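Local coordinates for protein MarR-family transcriptional regulator (PDB 6PCO) that probably acts as a MarR-family DNA-binding transcription factor, regulating biofilm formation in Bordetella, with its DNA binding controlled by 6-hydroxynicotinic acid, at residues Tyr63-His66 with Val67-Gln71; Ala82-Val85 with Val86-Leu90; Glu150-Val153 with Pro154-Glu157. One frame throughout, in Å; residues are numbered along the deposited sequence.

Interaction 1 of 3, residues Tyr63-His66 with Val67-Gln71. With BU1 (1,4-butanediol), chain E.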
loop_
_atom_site.group_PDB
_atom_site.type_symbol
_atom_site.label_atom_id
_atom_site.label_comp_id
_atom_site.label_asym_id
_atom_site.label_seq_id
_atom_site.Cartn_x
_atom_site.Cartn_y
_atom_site.Cartn_z
ATOM N N TYR A 63 -3.286 2.383 5.313
ATOM C CA TYR A 63 -3.609 1.615 4.097
ATOM C C TYR A 63 -3.982 0.166 4.460
ATOM O O TYR A 63 -4.903 -0.383 3.856
ATOM C CB TYR A 63 -2.457 1.695 3.093
ATOM C CG TYR A 63 -2.611 0.800 1.889
ATOM C CD1 TYR A 63 -3.538 1.072 0.892
ATOM C CD2 TYR A 63 -1.820 -0.328 1.742
ATOM C CE1 TYR A 63 -3.692 0.234 -0.202
ATOM C CE2 TYR A 63 -1.959 -1.177 0.657
ATOM C CZ TYR A 63 -2.900 -0.900 -0.319
ATOM O OH TYR A 63 -3.005 -1.749 -1.387
ATOM N N GLN A 64 -3.281 -0.447 5.434
ATOM C CA GLN A 64 -3.663 -1.777 5.982
ATOM C C GLN A 64 -5.112 -1.710 6.486
ATOM O O GLN A 64 -5.930 -2.573 6.172
ATOM C CB GLN A 64 -2.822 -2.245 7.178
ATOM C CG GLN A 64 -1.316 -2.257 6.970
ATOM C CD GLN A 64 -0.778 -3.468 6.252
ATOM O OE1 GLN A 64 -1.470 -4.468 6.069
ATOM N NE2 GLN A 64 0.488 -3.390 5.866
ATOM N N ARG A 65 -5.414 -0.696 7.306
ATOM C CA ARG A 65 -6.750 -0.548 7.893
ATOM C C ARG A 65 -7.816 -0.512 6.784
ATOM O O ARG A 65 -8.844 -1.200 6.852
ATOM C CB ARG A 65 -6.829 0.707 8.763
ATOM C CG ARG A 65 -8.186 0.866 9.434
ATOM C CD ARG A 65 -8.249 1.994 10.438
ATOM N NE ARG A 65 -9.635 2.396 10.623
ATOM C CZ ARG A 65 -10.296 3.210 9.808
ATOM N NH1 ARG A 65 -9.769 3.567 8.644
ATOM N NH2 ARG A 65 -11.477 3.674 10.172
ATOM N N HIS A 66 -7.560 0.285 5.753
ATOM C CA HIS A 66 -8.471 0.409 4.641
ATOM C C HIS A 66 -8.693 -0.954 3.970
ATOM O O HIS A 66 -9.837 -1.318 3.658
ATOM C CB HIS A 66 -7.987 1.473 3.649
ATOM C CG HIS A 66 -8.710 1.408 2.360
ATOM N ND1 HIS A 66 -10.013 1.835 2.240
ATOM C CD2 HIS A 66 -8.339 0.936 1.150
ATOM C CE1 HIS A 66 -10.418 1.651 0.994
ATOM N NE2 HIS A 66 -9.406 1.102 0.295
ATOM N N VAL A 67 -7.618 -1.717 3.750
ATOM C CA VAL A 67 -7.737 -2.989 3.010
ATOM C C VAL A 67 -8.518 -4.006 3.858
ATOM O O VAL A 67 -9.360 -4.728 3.327
ATOM C CB VAL A 67 -6.369 -3.533 2.549
ATOM C CG1 VAL A 67 -6.457 -4.985 2.109
ATOM C CG2 VAL A 67 -5.788 -2.688 1.424
ATOM N N ALA A 68 -8.248 -4.056 5.166
ATOM C CA ALA A 68 -9.053 -4.869 6.082
ATOM C C ALA A 68 -10.531 -4.460 5.983
ATOM O O ALA A 68 -11.399 -5.312 5.843
ATOM C CB ALA A 68 -8.540 -4.746 7.498
ATOM N N ILE A 69 -10.809 -3.152 6.052
ATOM C CA ILE A 69 -12.164 -2.695 5.953
ATOM C C ILE A 69 -12.738 -3.183 4.619
ATOM O O ILE A 69 -13.858 -3.687 4.571
ATOM C CB ILE A 69 -12.256 -1.168 6.098
ATOM C CG1 ILE A 69 -12.099 -0.743 7.553
ATOM C CG2 ILE A 69 -13.553 -0.631 5.503
ATOM C CD1 ILE A 69 -11.701 0.707 7.718
ATOM N N PHE A 70 -11.979 -2.997 3.535
ATOM C CA PHE A 70 -12.444 -3.376 2.188
ATOM C C PHE A 70 -12.877 -4.848 2.199
ATOM O O PHE A 70 -13.945 -5.165 1.708
ATOM C CB PHE A 70 -11.359 -3.121 1.128
ATOM C CG PHE A 70 -11.775 -3.498 -0.272
ATOM C CD1 PHE A 70 -11.678 -4.811 -0.715
ATOM C CD2 PHE A 70 -12.319 -2.558 -1.130
ATOM C CE1 PHE A 70 -12.097 -5.170 -1.987
ATOM C CE2 PHE A 70 -12.761 -2.923 -2.394
ATOM C CZ PHE A 70 -12.647 -4.227 -2.822
ATOM N N GLN A 71 -12.021 -5.715 2.767
ATOM C CA GLN A 71 -12.162 -7.190 2.735
ATOM C C GLN A 71 -13.352 -7.651 3.588
ATOM O O GLN A 71 -14.071 -8.575 3.207
ATOM C CB GLN A 71 -10.870 -7.849 3.219
ATOM C CG GLN A 71 -9.757 -7.789 2.184
ATOM C CD GLN A 71 -8.432 -8.305 2.691
ATOM O OE1 GLN A 71 -8.021 -8.017 3.813
ATOM N NE2 GLN A 71 -7.755 -9.075 1.853
HETATM C C1 BU1 E . -12.759 3.561 -0.879
HETATM C C2 BU1 E . -11.741 3.244 -1.988
HETATM C C3 BU1 E . -11.710 1.775 -2.417
HETATM C C4 BU1 E . -10.453 1.522 -3.268
HETATM O O5 BU1 E . -12.315 4.619 0.022
HETATM O O6 BU1 E . -9.399 0.811 -2.574
#

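Interaction 2 of 3, residues Ala82-Val85 with Val86-Leu90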
loop_
_atom_site.group_PDB
_atom_site.type_symbol
_atom_site.label_atom_id
_atom_site.label_comp_id
_atom_site.label_asym_id
_atom_site.label_seq_id
_atom_site.Cartn_x
_atom_site.Cartn_y
_atom_site.Cartn_z
ATOM N N ALA A 82 -7.458 -3.934 -5.417
ATOM C CA ALA A 82 -6.804 -3.635 -6.706
ATOM C C ALA A 82 -7.703 -4.083 -7.872
ATOM O O ALA A 82 -7.917 -3.356 -8.830
ATOM C CB ALA A 82 -5.437 -4.274 -6.754
ATOM N N GLN A 83 -8.237 -5.295 -7.781
ATOM C CA GLN A 83 -9.133 -5.799 -8.794
ATOM C C GLN A 83 -10.295 -4.807 -8.999
ATOM O O GLN A 83 -10.683 -4.484 -10.150
ATOM C CB GLN A 83 -9.670 -7.168 -8.378
ATOM C CG GLN A 83 -8.811 -8.336 -8.815
ATOM C CD GLN A 83 -9.238 -9.611 -8.135
ATOM O OE1 GLN A 83 -10.400 -10.021 -8.196
ATOM N NE2 GLN A 83 -8.291 -10.241 -7.460
ATOM N N PHE A 84 -10.870 -4.342 -7.885
ATOM C CA PHE A 84 -12.074 -3.525 -7.943
ATOM C C PHE A 84 -11.745 -2.214 -8.675
ATOM O O PHE A 84 -12.415 -1.813 -9.625
ATOM C CB PHE A 84 -12.650 -3.308 -6.539
ATOM C CG PHE A 84 -13.761 -2.297 -6.490
ATOM C CD1 PHE A 84 -14.997 -2.587 -7.032
ATOM C CD2 PHE A 84 -13.555 -1.037 -5.961
ATOM C CE1 PHE A 84 -16.016 -1.649 -7.016
ATOM C CE2 PHE A 84 -14.573 -0.103 -5.946
ATOM C CZ PHE A 84 -15.802 -0.412 -6.478
ATOM N N VAL A 85 -10.676 -1.564 -8.227
ATOM C CA VAL A 85 -10.218 -0.317 -8.798
ATOM C C VAL A 85 -9.979 -0.470 -10.311
ATOM O O VAL A 85 -10.404 0.383 -11.085
ATOM C CB VAL A 85 -8.963 0.168 -8.052
ATOM C CG1 VAL A 85 -8.188 1.206 -8.846
ATOM C CG2 VAL A 85 -9.357 0.721 -6.693
ATOM N N VAL A 86 -9.277 -1.525 -10.735
ATOM C CA VAL A 86 -9.048 -1.724 -12.149
ATOM C C VAL A 86 -10.398 -1.748 -12.865
ATOM O O VAL A 86 -10.544 -1.141 -13.904
ATOM C CB VAL A 86 -8.258 -3.004 -12.456
ATOM C CG1 VAL A 86 -8.291 -3.328 -13.933
ATOM C CG2 VAL A 86 -6.827 -2.914 -11.980
ATOM N N LEU A 87 -11.375 -2.449 -12.286
ATOM C CA LEU A 87 -12.695 -2.584 -12.898
ATOM C C LEU A 87 -13.349 -1.205 -13.030
ATOM O O LEU A 87 -13.887 -0.905 -14.081
ATOM C CB LEU A 87 -13.558 -3.553 -12.082
ATOM C CG LEU A 87 -13.213 -5.034 -12.243
ATOM C CD1 LEU A 87 -13.801 -5.836 -11.109
ATOM C CD2 LEU A 87 -13.700 -5.590 -13.575
ATOM N N CYS A 88 -13.271 -0.385 -11.972
ATOM C CA CYS A 88 -13.782 0.999 -11.981
ATOM C C CYS A 88 -13.082 1.811 -13.071
ATOM O O CYS A 88 -13.719 2.583 -13.778
ATOM C CB CYS A 88 -13.633 1.680 -10.628
ATOM S SG CYS A 88 -14.795 1.023 -9.406
ATOM N N ALA A 89 -11.780 1.600 -13.257
ATOM C CA ALA A 89 -11.081 2.352 -14.298
ATOM C C ALA A 89 -11.639 1.977 -15.686
ATOM O O ALA A 89 -11.727 2.841 -16.537
ATOM C CB ALA A 89 -9.583 2.157 -14.204
ATOM N N LEU A 90 -12.004 0.706 -15.913
ATOM C CA LEU A 90 -12.486 0.287 -17.226
ATOM C C LEU A 90 -13.899 0.829 -17.464
ATOM O O LEU A 90 -14.234 1.228 -18.571
ATOM C CB LEU A 90 -12.446 -1.239 -17.331
ATOM C CG LEU A 90 -11.044 -1.839 -17.324
ATOM C CD1 LEU A 90 -11.122 -3.344 -17.424
ATOM C CD2 LEU A 90 -10.191 -1.296 -18.460
#

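Interaction 3 of 3, residues Glu150-Val153 with Pro154-Glu157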
loop_
_atom_site.group_PDB
_atom_site.type_symbol
_atom_site.label_atom_id
_atom_site.label_comp_id
_atom_site.label_asym_id
_atom_site.label_seq_id
_atom_site.Cartn_x
_atom_site.Cartn_y
_atom_site.Cartn_z
ATOM N N GLU A 150 -21.250 -2.160 -10.784
ATOM C CA GLU A 150 -22.483 -1.501 -10.362
ATOM C C GLU A 150 -22.989 -2.115 -9.042
ATOM O O GLU A 150 -23.317 -1.372 -8.127
ATOM C CB GLU A 150 -23.524 -1.550 -11.486
ATOM C CG GLU A 150 -23.208 -0.621 -12.668
ATOM C CD GLU A 150 -22.816 0.823 -12.338
ATOM O OE1 GLU A 150 -23.590 1.515 -11.629
ATOM O OE2 GLU A 150 -21.730 1.265 -12.788
ATOM N N GLU A 151 -23.000 -3.454 -8.926
ATOM C CA GLU A 151 -23.344 -4.158 -7.683
ATOM C C GLU A 151 -22.486 -3.715 -6.482
ATOM O O GLU A 151 -22.982 -3.671 -5.339
ATOM C CB GLU A 151 -23.166 -5.668 -7.827
ATOM C CG GLU A 151 -24.204 -6.345 -8.697
ATOM C CD GLU A 151 -25.627 -5.986 -8.334
ATOM O OE1 GLU A 151 -25.959 -6.093 -7.131
ATOM O OE2 GLU A 151 -26.388 -5.570 -9.249
ATOM N N MET A 152 -21.198 -3.417 -6.701
ATOM C CA MET A 152 -20.273 -3.184 -5.581
ATOM C C MET A 152 -20.263 -1.709 -5.135
ATOM O O MET A 152 -19.709 -1.387 -4.068
ATOM C CB MET A 152 -18.860 -3.634 -5.951
ATOM C CG MET A 152 -18.730 -5.143 -6.123
ATOM S SD MET A 152 -19.164 -6.159 -4.677
ATOM C CE MET A 152 -20.793 -6.751 -5.131
ATOM N N VAL A 153 -20.924 -0.824 -5.893
ATOM C CA VAL A 153 -20.800 0.629 -5.684
ATOM C C VAL A 153 -21.271 1.024 -4.285
ATOM O O VAL A 153 -20.544 1.725 -3.587
ATOM C CB VAL A 153 -21.513 1.434 -6.782
ATOM C CG1 VAL A 153 -21.559 2.911 -6.452
ATOM C CG2 VAL A 153 -20.837 1.227 -8.123
ATOM N N PRO A 154 -22.499 0.653 -3.855
ATOM C CA PRO A 154 -22.937 0.855 -2.473
ATOM C C PRO A 154 -21.917 0.458 -1.397
ATOM O O PRO A 154 -21.691 1.181 -0.446
ATOM C CB PRO A 154 -24.140 -0.096 -2.373
ATOM C CG PRO A 154 -24.736 -0.062 -3.745
ATOM C CD PRO A 154 -23.564 0.085 -4.693
ATOM N N PHE A 155 -21.314 -0.712 -1.581
ATOM C CA PHE A 155 -20.397 -1.286 -0.632
ATOM C C PHE A 155 -19.111 -0.458 -0.624
ATOM O O PHE A 155 -18.575 -0.125 0.426
ATOM C CB PHE A 155 -20.157 -2.753 -0.997
ATOM C CG PHE A 155 -21.410 -3.589 -0.956
ATOM C CD1 PHE A 155 -21.845 -4.164 0.227
ATOM C CD2 PHE A 155 -22.171 -3.789 -2.100
ATOM C CE1 PHE A 155 -22.996 -4.934 0.259
ATOM C CE2 PHE A 155 -23.315 -4.574 -2.071
ATOM C CZ PHE A 155 -23.727 -5.142 -0.890
ATOM N N ALA A 156 -18.631 -0.124 -1.821
ATOM C CA ALA A 156 -17.475 0.733 -1.967
ATOM C C ALA A 156 -17.702 2.020 -1.173
ATOM O O ALA A 156 -16.791 2.496 -0.491
ATOM C CB ALA A 156 -17.227 1.008 -3.426
ATOM N N GLU A 157 -18.924 2.558 -1.263
ATOM C CA GLU A 157 -19.298 3.834 -0.632
ATOM C C GLU A 157 -19.241 3.660 0.884
ATOM O O GLU A 157 -18.678 4.474 1.582
ATOM C CB GLU A 157 -20.669 4.322 -1.121
ATOM C CG GLU A 157 -20.587 5.250 -2.331
ATOM C CD GLU A 157 -21.784 5.285 -3.281
ATOM O OE1 GLU A 157 -22.906 4.925 -2.849
ATOM O OE2 GLU A 157 -21.592 5.671 -4.470
#

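Interaction 1 of 3, residues Tyr63-His66 with Val67-Gln71
The pocket that holds 1,4-butanediol is lined in part by a turn of helix 55-73, where H66 O accepts the backbone N-H of F70 (N to O 2.7 Å). With CG anti to the backbone N (chi1 167°), the H66 ring leaves the helix toward the ligand. Its NE2 shares a nearly straight hydrogen bond of 2.9 Å with O6 of the butanediol, which approaches at the ring edge, while ND1 is bonded to T163 OG1. Both ring nitrogens are thus engaged, which should fix the rotation of the imidazole. The butanediol is also hydrogen-bonded to G56 N and R60 NH2 of the second subunit.

Two other i to i+4 pairs meet through their side chains along the same stretch of helix. CG2 of V67 lies over one face of the Y63 ring, 4.1 Å from its centroid and offset toward the rim, a CH-pi contact. I69 CD1 sits over the centre of the R65 guanidinium, 3.6 Å from CZ. The R65 chain is extended from CG to NE, and its NH1 and NH2 reach the carbonyls of T163 and S162.

I69 and F70 pack on I159 of helix 143-164, and F70 also meets F84 of helix 81-93.

Interaction 2 of 3, residues Ala82-Val85 with Val86-Leu90
C88 and F84, one turn apart on helix 81-93, meet as sulfur against aromatic face. SG stands over the ring of F84, 3.8 Å from its centroid and 25° off the normal, displaced toward the rim so that CZ is its nearest ring atom at 3.4 Å. Each first torsion helps to bring the groups together. The F84 ring is carried away from its own N-H, with CG anti to the backbone N (chi1 171°), whereas C88 places SG anti to its carbonyl carbon (chi1 -72°), beside the backbone N. That N donates to F84 O at 2.9 Å, so the same two residues are joined by backbone and by side chain.

The side chains of V86 and L87 meet carbonyls of the preceding turn. V86 CG2 lies 3.4 Å from A82 O, and L87 brings CG to 3.3 Å from Q83 O. These two oxygens also accept the N-H groups of V86 and L87, and V85 O takes that of A89 at 2.8 Å. The V85 side chain leads away from this turn and touches the bound 1,4-butanediol.

This largely buried stretch of helix 81-93 lies near the centre of the chain, in the winged helix-turn-helix fold of the MarR family. Q83, V86 and L87 pack on helix 109-121, L87 and L90 on strand 137-141, and F84 on M152 and A156 of helix 143-164, while F51 of the second subunit touches C88 and A89.

Interaction 3 of 3, residues Glu150-Val153 with Pro154-Glu157
E150 meets P154 through its backbone: the carbonyl O is 3.7 Å from P154 CD, where an unbroken helix would have an N-H. E150 OE2 forms a salt bridge with R91 NE of helix 81-93. E151 likewise contributes its carbonyl, whose O lies at the edge of the F155 ring and in its plane, 3.3 Å from CD2. In F155, CG beside the backbone N (chi1 -61°) brings the ring edge back to the E151 and M152 carbonyls.

Since P154 has no N-H to give to E150 O, and the regular i to i+4 bond from F155 N to E151 O is missing, helix 143-164, the long helix that follows strand 137-141, is kinked here. The i to i+4 bonding resumes with M152 O, which accepts A156 N at 2.8 Å. The M152 sulfur approaches the F155 ring obliquely, SD standing 5.4 Å from the centroid in a Met-aromatic contact, and the M152 side chain also packs on L79, I74 and P75. V153 accepts E157 N at its O (3.0 Å). Its CG1 meets the carboxylate of E157, 3.4 Å from OE2, and Y49 of the second subunit packs against both residues.

How the interactions relate
All three interactions are turns within single helices, yet their settings differ. Interaction 2 is core, nearly all of it buried and mostly apolar, with one sulfur-aromatic pair. Interaction 1 is only partly buried and more polar, carrying an imidazole bonded to the ligand and a guanidinium bonded to helix 143-164. Interaction 3 is the most exposed: its glutamates and proline are exposed, and its backbone ladder is interrupted where the others are continuous. F84 is the link, its CB touching F70 CZ at 3.8 Å and its CE1 meeting M152 CB at 3.6 Å, whereas interactions 1 and 3 do not touch directly. Each also meets the second subunit.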